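Local structure of Non-structural protein 2 (Bluetongue virus, 1UTY) at the interface of chains A and B. The protein binds single-stranded RNA, the chain here being its RNA-binding domain, whose two copies pair in the deposited assembly. Coordinates in Å, arbitrary orientation; residue numbers count along the deposited sequence, not the author numbering. Chains: chain A/B, Non-structural protein 2.

The interface of chains A and B. Residues chain A 101-103; chain B 95, 134-136.
A:Thr102 packs against B:Asn134, B:Asp135 and B:Phe136 of the other chain, and its two branches do different work. The methyl CG2 of A:Thr102 lies over one face of the B:Phe136 ring, 3.9 Å from the centroid of the ring and displaced toward its rim, in a CH-pi contact. CE2 of B:Phe136 is 3.6 Å from CG2 of A:Thr102. The same methyl also packs against the backbone of B:Asp135, at roughly a right angle to the ring as seen from CG2, with CG2 of A:Thr102 3.7 Å from CA of B:Asp135; the carboxylate of that aspartate points away from the threonine. On the hydroxyl branch, OG1 of A:Thr102 donates a weak hydrogen bond of 3.3 Å to the amide oxygen OD1 of B:Asn134. The threonine torsion (chi1 -52°) sets CG2 anti to its own backbone N and OG1 anti to the carbonyl carbon, dividing the two branches between phenyl ring and amide.

B:Asn134 extends its amide toward the A:Val101-A:Thr102 peptide, with CG anti to the backbone N (chi1 -178°). ND2 of B:Asn134 gives a second weak hydrogen bond, 3.5 Å long, to the carbonyl O of A:Val101. The amide thus accepts from a side chain and donates to the backbone, although both bonds are long and probably add modestly to cohesion. A:Pro103 flanks the asparagine, its CD 4.1 Å from the backbone O of B:Asn134.

The patch joins the start of strand 102-110, with the loop residue just before it, to a loop ahead of the 3-10 helix 138-140 in the partner. It belongs to a two-fold symmetric interface, and its twin recurs with the chains exchanged.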
ATOM      1  N   VAL A 101      -7.370  -2.870   1.906  1.00 24.77           N
ATOM      2  CA  VAL A 101      -8.747  -2.906   2.334  1.00 24.19           C
ATOM      3  C   VAL A 101      -9.375  -4.181   1.801  1.00 23.73           C
ATOM      4  O   VAL A 101      -9.236  -4.501   0.628  1.00 23.48           O
ATOM      5  CB  VAL A 101      -9.518  -1.691   1.756  1.00 23.97           C
ATOM      6  CG1 VAL A 101     -11.013  -1.900   1.848  1.00 24.26           C
ATOM      7  CG2 VAL A 101      -9.116  -0.439   2.467  1.00 23.89           C
ATOM      8  N   THR A 102     -10.067  -4.905   2.673  1.00 23.51           N
ATOM      9  CA  THR A 102     -10.917  -6.005   2.239  1.00 23.04           C
ATOM     10  C   THR A 102     -12.315  -5.690   2.740  1.00 22.70           C
ATOM     11  O   THR A 102     -12.539  -5.674   3.934  1.00 22.78           O
ATOM     12  CB  THR A 102     -10.428  -7.358   2.809  1.00 23.15           C
ATOM     13  OG1 THR A 102      -9.033  -7.536   2.528  1.00 22.77           O
ATOM     14  CG2 THR A 102     -11.096  -8.511   2.071  1.00 22.32           C
ATOM     15  N   PRO A 103     -13.238  -5.387   1.838  1.00 22.51           N
ATOM     16  CA  PRO A 103     -14.615  -5.083   2.234  1.00 22.61           C
ATOM     17  C   PRO A 103     -15.294  -6.268   2.932  1.00 22.84           C
ATOM     18  O   PRO A 103     -14.984  -7.419   2.651  1.00 23.03           O
ATOM     19  CB  PRO A 103     -15.303  -4.760   0.901  1.00 22.67           C
ATOM     20  CG  PRO A 103     -14.426  -5.335  -0.154  1.00 22.59           C
ATOM     21  CD  PRO A 103     -13.034  -5.278   0.381  1.00 22.62           C
TER
ATOM     22  N   LYS B  95      -6.276  -9.287  -4.276  1.00 21.29           N
ATOM     23  CA  LYS B  95      -5.454  -8.730  -3.197  1.00 21.59           C
ATOM     24  C   LYS B  95      -4.080  -8.404  -3.763  1.00 21.14           C
ATOM     25  O   LYS B  95      -3.599  -9.102  -4.640  1.00 20.95           O
ATOM     26  CB  LYS B  95      -5.267  -9.737  -2.067  1.00 21.12           C
ATOM     27  CG  LYS B  95      -6.423  -9.894  -1.125  1.00 24.39           C
ATOM     28  CD  LYS B  95      -6.265 -11.194  -0.316  1.00 27.05           C
ATOM     29  CE  LYS B  95      -7.178 -11.258   0.908  1.00 29.98           C
ATOM     30  NZ  LYS B  95      -7.356 -12.688   1.356  1.00 31.47           N
ATOM     31  N   ASN B 134      -9.960 -10.842  -3.429  1.00 27.57           N
ATOM     32  CA  ASN B 134     -10.001  -9.834  -2.374  1.00 27.64           C
ATOM     33  C   ASN B 134     -11.346  -9.772  -1.634  1.00 28.00           C
ATOM     34  O   ASN B 134     -12.025  -8.744  -1.629  1.00 28.02           O
ATOM     35  CB  ASN B 134      -9.611  -8.472  -2.953  1.00 27.40           C
ATOM     36  CG  ASN B 134      -9.576  -7.367  -1.903  1.00 27.97           C
ATOM     37  OD1 ASN B 134      -9.192  -7.586  -0.746  1.00 27.52           O
ATOM     38  ND2 ASN B 134      -9.991  -6.171  -2.306  1.00 27.43           N
ATOM     39  N   ASP B 135     -11.726 -10.891  -1.033  1.00 28.62           N
ATOM     40  CA  ASP B 135     -12.852 -10.942  -0.102  1.00 29.40           C
ATOM     41  C   ASP B 135     -12.665 -12.040   0.945  1.00 29.44           C
ATOM     42  O   ASP B 135     -11.639 -12.712   0.978  1.00 29.67           O
ATOM     43  CB  ASP B 135     -14.208 -11.071  -0.820  1.00 29.93           C
ATOM     44  CG  ASP B 135     -14.240 -12.184  -1.854  1.00 30.92           C
ATOM     45  OD1 ASP B 135     -14.090 -13.375  -1.495  1.00 32.44           O
ATOM     46  OD2 ASP B 135     -14.445 -11.953  -3.060  1.00 32.08           O
ATOM     47  N   PHE B 136     -13.650 -12.215   1.812  1.00 30.00           N
ATOM     48  CA  PHE B 136     -13.536 -13.218   2.857  1.00 30.40           C
ATOM     49  C   PHE B 136     -14.483 -14.380   2.624  1.00 30.97           C
ATOM     50  O   PHE B 136     -15.697 -14.191   2.557  1.00 30.87           O
ATOM     51  CB  PHE B 136     -13.786 -12.594   4.228  1.00 30.20           C
ATOM     52  CG  PHE B 136     -12.682 -11.684   4.691  1.00 29.44           C
ATOM     53  CD1 PHE B 136     -11.375 -12.157   4.819  1.00 29.31           C
ATOM     54  CD2 PHE B 136     -12.951 -10.355   5.001  1.00 28.07           C
ATOM     55  CE1 PHE B 136     -10.353 -11.322   5.238  1.00 29.37           C
ATOM     56  CE2 PHE B 136     -11.942  -9.510   5.435  1.00 29.13           C
ATOM     57  CZ  PHE B 136     -10.636  -9.990   5.553  1.00 30.00           C
TER